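PDB 3I57: mucus binding protein from Lactobacillus reuteri, which probably helps anchor the bacterium to mucus as a cell-wall-attached adhesin, of which this type 2 repeat also has immunoglobulin-binding activity. Local coordinates for residues E98-K103 / K146-P151; Y156-A161 / V179-D184. All blocks are in the same frame, centred on the assembly; numbering follows the deposited sequence.

Contact 1: residues E98-K103 / K146-P151; sequences ETVHYK and KALTSP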
loop_
_atom_site.group_PDB
_atom_site.type_symbol
_atom_site.label_atom_id
_atom_site.label_comp_id
_atom_site.label_asym_id
_atom_site.label_seq_id
_atom_site.Cartn_x
_atom_site.Cartn_y
_atom_site.Cartn_z
ATOM N N GLU A 98 -13.871 21.323 -3.124
ATOM C CA GLU A 98 -14.260 22.531 -2.420
ATOM C C GLU A 98 -15.665 22.898 -2.918
ATOM O O GLU A 98 -15.916 22.846 -4.118
ATOM C CB GLU A 98 -13.273 23.660 -2.725
ATOM C CG GLU A 98 -13.892 25.034 -2.454
ATOM C CD GLU A 98 -12.955 26.172 -2.831
ATOM O OE1 GLU A 98 -12.478 26.151 -3.986
ATOM O OE2 GLU A 98 -12.738 27.071 -1.973
ATOM N N THR A 99 -16.580 23.244 -2.002
ATOM C CA THR A 99 -17.951 23.623 -2.379
ATOM C C THR A 99 -18.239 25.004 -1.828
ATOM O O THR A 99 -18.065 25.242 -0.623
ATOM C CB THR A 99 -18.990 22.660 -1.765
ATOM O OG1 THR A 99 -18.720 21.347 -2.235
ATOM C CG2 THR A 99 -20.406 23.037 -2.197
ATOM N N VAL A 100 -18.671 25.899 -2.710
ATOM C CA VAL A 100 -19.078 27.238 -2.317
ATOM C C VAL A 100 -20.559 27.437 -2.587
ATOM O O VAL A 100 -21.029 27.283 -3.725
ATOM C CB VAL A 100 -18.301 28.306 -3.069
ATOM C CG1 VAL A 100 -18.749 29.723 -2.591
ATOM C CG2 VAL A 100 -16.780 28.084 -2.908
ATOM N N HIS A 101 -21.282 27.740 -1.520
ATOM C CA HIS A 101 -22.686 28.077 -1.586
ATOM C C HIS A 101 -22.844 29.586 -1.739
ATOM O O HIS A 101 -21.985 30.371 -1.303
ATOM C CB HIS A 101 -23.404 27.643 -0.292
ATOM C CG HIS A 101 -23.299 26.186 0.018
ATOM N ND1 HIS A 101 -23.677 25.200 -0.871
ATOM C CD2 HIS A 101 -22.905 25.546 1.146
ATOM C CE1 HIS A 101 -23.517 24.014 -0.304
ATOM N NE2 HIS A 101 -23.028 24.198 0.912
ATOM N N TYR A 102 -23.979 29.994 -2.317
ATOM C CA TYR A 102 -24.266 31.426 -2.535
ATOM C C TYR A 102 -25.657 31.703 -2.011
ATOM O O TYR A 102 -26.636 31.120 -2.496
ATOM C CB TYR A 102 -24.155 31.834 -4.016
ATOM C CG TYR A 102 -22.794 31.555 -4.601
ATOM C CD1 TYR A 102 -21.680 32.326 -4.247
ATOM C CD2 TYR A 102 -22.611 30.471 -5.461
ATOM C CE1 TYR A 102 -20.420 32.038 -4.759
ATOM C CE2 TYR A 102 -21.375 30.165 -5.968
ATOM C CZ TYR A 102 -20.283 30.944 -5.635
ATOM O OH TYR A 102 -19.055 30.588 -6.162
ATOM N N LYS A 103 -25.734 32.567 -1.005
ATOM C CA LYS A 103 -26.975 32.781 -0.254
ATOM C C LYS A 103 -27.230 34.243 0.048
ATOM O O LYS A 103 -26.310 35.053 0.079
ATOM C CB LYS A 103 -26.929 32.012 1.073
ATOM C CG LYS A 103 -26.799 30.471 0.924
ATOM C CD LYS A 103 -26.684 29.755 2.280
ATOM C CE LYS A 103 -26.628 28.226 2.132
ATOM N NZ LYS A 103 -26.800 27.526 3.461
ATOM N N LYS A 146 -8.684 25.919 -7.747
ATOM C CA LYS A 146 -8.837 26.997 -8.732
ATOM C C LYS A 146 -9.658 28.114 -8.068
ATOM O O LYS A 146 -10.556 27.827 -7.276
ATOM C CB LYS A 146 -9.596 26.459 -9.940
ATOM C CG LYS A 146 -9.588 27.411 -11.131
ATOM C CD LYS A 146 -10.575 26.959 -12.205
ATOM C CE LYS A 146 -10.645 28.007 -13.317
ATOM N NZ LYS A 146 -9.279 28.471 -13.720
ATOM N N ALA A 147 -9.358 29.370 -8.385
ATOM C CA ALA A 147 -10.184 30.481 -7.894
ATOM C C ALA A 147 -11.611 30.416 -8.404
ATOM O O ALA A 147 -11.863 30.203 -9.596
ATOM C CB ALA A 147 -9.543 31.847 -8.246
ATOM N N LEU A 148 -12.560 30.615 -7.496
ATOM C CA LEU A 148 -13.972 30.610 -7.873
ATOM C C LEU A 148 -14.548 32.012 -7.760
ATOM O O LEU A 148 -14.533 32.611 -6.699
ATOM C CB LEU A 148 -14.752 29.655 -6.972
ATOM C CG LEU A 148 -14.251 28.214 -7.000
ATOM C CD1 LEU A 148 -15.145 27.304 -6.166
ATOM C CD2 LEU A 148 -14.157 27.701 -8.452
ATOM N N THR A 149 -15.022 32.542 -8.882
ATOM C CA THR A 149 -15.535 33.899 -8.894
ATOM C C THR A 149 -17.007 33.857 -8.557
ATOM O O THR A 149 -17.789 33.140 -9.194
ATOM C CB THR A 149 -15.364 34.555 -10.260
ATOM O OG1 THR A 149 -13.972 34.544 -10.616
ATOM C CG2 THR A 149 -15.861 36.016 -10.219
ATOM N N SER A 150 -17.378 34.601 -7.533
ATOM C CA SER A 150 -18.776 34.668 -7.155
ATOM C C SER A 150 -19.547 35.389 -8.274
ATOM O O SER A 150 -19.054 36.371 -8.851
ATOM C CB SER A 150 -18.932 35.396 -5.815
ATOM O OG SER A 150 -18.196 34.722 -4.786
ATOM N N PRO A 151 -20.737 34.886 -8.598
ATOM C CA PRO A 151 -21.519 35.514 -9.663
ATOM C C PRO A 151 -21.955 36.924 -9.324
ATOM O O PRO A 151 -22.119 37.275 -8.155
ATOM C CB PRO A 151 -22.762 34.616 -9.785
ATOM C CG PRO A 151 -22.779 33.744 -8.537
ATOM C CD PRO A 151 -21.324 33.614 -8.135
HETATM O O HOH W 1 -10.831 28.200 -4.612
HETATM O O HOH W 2 -17.017 32.303 -5.240
#
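This is a buried, water-bridged face packing between strand 93-104 and strand 148-149 with its flanking loops, inside the Muc B2-like part. The segments run 8° apart end to end, but the CA atoms of Val100 and Leu148 stand 8.3 Å apart, too far for backbone pairing, so side chains and water fill the gap. At one end the extended Glu98, CG anti to its backbone N, brings OE1 tip to tip with Leu148 CD1 at 3.6 Å, carboxylate oxygen against methyl; a water 2.7 Å from both Glu98 OE1 and Lys146 O bridges the two. In the middle Leu148 CD1 lies 3.7 Å from Val100 CG2, the side chains passing alongside in opposite senses. At the other end Pro151 CD sits over the Tyr102 ring, 3.8 Å from its centroid and 13° off the normal, a CH-pi contact. A second water, in the ring plane at the edge, lies 2.8 Å from Tyr102 OH and donates to Leu148 O and Ser150 OG, tying the phenol to the loop; Ser150 OG also bonds Glu160 O. Strand 93-104 is flanked in its sheet by strands 112-127 and 176-183, whereas strand 148-149 edges a separate three-stranded sheet beside strand 162-168.

Contact 2: residues Y156-A161 / V179-D184; sequences YAPSEA and VIYTAD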
loop_
_atom_site.group_PDB
_atom_site.type_symbol
_atom_site.label_atom_id
_atom_site.label_comp_id
_atom_site.label_asym_id
_atom_site.label_seq_id
_atom_site.Cartn_x
_atom_site.Cartn_y
_atom_site.Cartn_z
ATOM N N TYR A 156 -26.892 43.552 -5.671
ATOM C CA TYR A 156 -26.230 42.901 -4.543
ATOM C C TYR A 156 -24.708 42.824 -4.730
ATOM O O TYR A 156 -24.203 42.897 -5.844
ATOM C CB TYR A 156 -26.781 41.484 -4.341
ATOM C CG TYR A 156 -28.222 41.446 -3.906
ATOM C CD1 TYR A 156 -28.551 41.384 -2.565
ATOM C CD2 TYR A 156 -29.260 41.481 -4.838
ATOM C CE1 TYR A 156 -29.878 41.343 -2.143
ATOM C CE2 TYR A 156 -30.597 41.433 -4.424
ATOM C CZ TYR A 156 -30.889 41.369 -3.078
ATOM O OH TYR A 156 -32.196 41.330 -2.640
ATOM N N ALA A 157 -24.004 42.660 -3.615
ATOM C CA ALA A 157 -22.556 42.469 -3.599
ATOM C C ALA A 157 -22.244 41.251 -2.739
ATOM O O ALA A 157 -22.740 41.132 -1.626
ATOM C CB ALA A 157 -21.857 43.681 -3.020
ATOM N N PRO A 158 -21.379 40.371 -3.241
ATOM C CA PRO A 158 -21.003 39.179 -2.483
ATOM C C PRO A 158 -20.011 39.498 -1.350
ATOM O O PRO A 158 -19.227 40.441 -1.467
ATOM C CB PRO A 158 -20.356 38.304 -3.550
ATOM C CG PRO A 158 -19.683 39.305 -4.484
ATOM C CD PRO A 158 -20.635 40.497 -4.504
ATOM N N SER A 159 -20.030 38.706 -0.287
ATOM C CA SER A 159 -19.146 38.876 0.843
ATOM C C SER A 159 -17.701 38.596 0.445
ATOM O O SER A 159 -16.774 39.134 1.045
ATOM C CB SER A 159 -19.545 37.933 1.969
ATOM O OG SER A 159 -19.655 36.610 1.482
ATOM N N GLU A 160 -17.513 37.764 -0.568
ATOM C CA GLU A 160 -16.173 37.491 -1.071
ATOM C C GLU A 160 -16.271 37.347 -2.568
ATOM O O GLU A 160 -17.040 36.518 -3.081
ATOM C CB GLU A 160 -15.581 36.218 -0.437
ATOM C CG GLU A 160 -14.113 35.996 -0.815
ATOM C CD GLU A 160 -13.493 34.853 -0.015
ATOM O OE1 GLU A 160 -12.284 34.582 -0.192
ATOM O OE2 GLU A 160 -14.228 34.222 0.763
ATOM N N ALA A 161 -15.533 38.190 -3.276
ATOM C CA ALA A 161 -15.671 38.266 -4.707
ATOM C C ALA A 161 -15.066 37.071 -5.432
ATOM O O ALA A 161 -15.639 36.580 -6.396
ATOM C CB ALA A 161 -15.092 39.600 -5.246
ATOM N N VAL A 179 -20.734 32.137 0.588
ATOM C CA VAL A 179 -20.636 33.536 0.208
ATOM C C VAL A 179 -22.060 34.117 0.399
ATOM O O VAL A 179 -23.035 33.481 -0.007
ATOM C CB VAL A 179 -20.148 33.618 -1.248
ATOM C CG1 VAL A 179 -20.354 35.014 -1.853
ATOM C CG2 VAL A 179 -18.634 33.244 -1.320
ATOM N N ILE A 180 -22.164 35.286 1.038
ATOM C CA ILE A 180 -23.458 35.917 1.376
ATOM C C ILE A 180 -23.603 37.190 0.546
ATOM O O ILE A 180 -22.634 37.953 0.425
ATOM C CB ILE A 180 -23.501 36.334 2.871
ATOM C CG1 ILE A 180 -23.544 35.111 3.771
ATOM C CG2 ILE A 180 -24.724 37.228 3.155
ATOM C CD1 ILE A 180 -23.463 35.422 5.224
ATOM N N TYR A 181 -24.785 37.408 -0.039
ATOM C CA TYR A 181 -25.037 38.578 -0.873
ATOM C C TYR A 181 -25.852 39.595 -0.099
ATOM O O TYR A 181 -26.907 39.269 0.465
ATOM C CB TYR A 181 -25.782 38.216 -2.178
ATOM C CG TYR A 181 -24.891 37.597 -3.211
ATOM C CD1 TYR A 181 -24.568 36.240 -3.155
ATOM C CD2 TYR A 181 -24.306 38.373 -4.199
ATOM C CE1 TYR A 181 -23.718 35.677 -4.075
ATOM C CE2 TYR A 181 -23.464 37.818 -5.132
ATOM C CZ TYR A 181 -23.159 36.466 -5.058
ATOM O OH TYR A 181 -22.306 35.937 -5.988
ATOM N N THR A 182 -25.337 40.818 -0.061
ATOM C CA THR A 182 -25.951 41.902 0.691
ATOM C C THR A 182 -26.441 42.974 -0.281
ATOM O O THR A 182 -25.772 43.302 -1.255
ATOM C CB THR A 182 -24.948 42.498 1.695
ATOM O OG1 THR A 182 -24.627 41.513 2.691
ATOM C CG2 THR A 182 -25.532 43.723 2.382
ATOM N N ALA A 183 -27.624 43.516 -0.017
ATOM C CA ALA A 183 -28.180 44.536 -0.897
ATOM C C ALA A 183 -27.341 45.814 -0.903
ATOM O O ALA A 183 -26.807 46.212 0.127
ATOM C CB ALA A 183 -29.651 44.838 -0.523
ATOM N N ASP A 184 -27.205 46.416 -2.082
ATOM C CA ASP A 184 -26.533 47.706 -2.260
ATOM C C ASP A 184 -27.299 48.821 -1.539
ATOM O O ASP A 184 -28.533 48.849 -1.611
ATOM C CB ASP A 184 -26.472 48.065 -3.741
ATOM C CG ASP A 184 -25.531 47.179 -4.530
ATOM O OD1 ASP A 184 -24.669 46.494 -3.930
ATOM O OD2 ASP A 184 -25.663 47.169 -5.761
#
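Strands 156-158 and 179-183 pair antiparallel at 151°, their axes approaching to 4.5 Å. Ala157 and Thr182 form the hydrogen-bonded pair: Ala157 N reaches Thr182 O in the carbonyl plane, while the return bond from Thr182 N to Ala157 O is straighter (173°) but comes from above the carbonyl plane. Pro158 stands in a non-hydrogen-bonded pair with Tyr181, so its missing N-H costs nothing here; Ser159 makes the next bonds. Its OG, crowded between backbone N and carbonyl carbon, accepts from Ile180 N at 2.9 Å, and its own N gives a weak bond to Ile180 O. The tight part is the face carrying Tyr156, Pro158 and Tyr181. Pro158 CB lies over the Tyr181 ring, 3.9 Å from its centroid, in a CH-pi contact, and also touches Val179 CG1 at 3.7 Å; Tyr156 CB meets the ring edge at Tyr181 CD2. Tyr181 OH bonds Pro151 O. An alanine in place of Tyr181 would remove both ring and hydroxyl, and would probably loosen the seat of Pro158 and the tie to the preceding loop. On the solvent side, Ala157 and Thr182 pair through backbone alone, and the Asp184 carboxylate comes no nearer than 3.8 Å, from OD1 to Tyr156 C. Such antiparallel pairing adds an edge strand to strand 176-183, whose other neighbour, strand 93-104, runs parallel to it within this beta-grasp repeat.

Contacts 1 and 2 follow in series along the chain, their centres 12 Å apart, and touch directly. Strands 93-104 and 176-183 are adjacent in one sheet, so Tyr102 of contact 1 packs its CD1 against Val179 CB of contact 2 at 3.6 Å. The probable hydrogen bonds between them, 2.6 Å from Pro151 O to Tyr181 OH and 2.7 Å from Ser150 OG to Glu160 O, tie residues 150-151 to both segments of contact 2. Ser150 CB also rests 3.4 Å from Tyr181 OH. Both contacts lie on the same side of the chain's centre, about 35 and 46 Å from it (centre to centre), and away from the calcium site of Gln2, Asp60, Asp62 and Asn65.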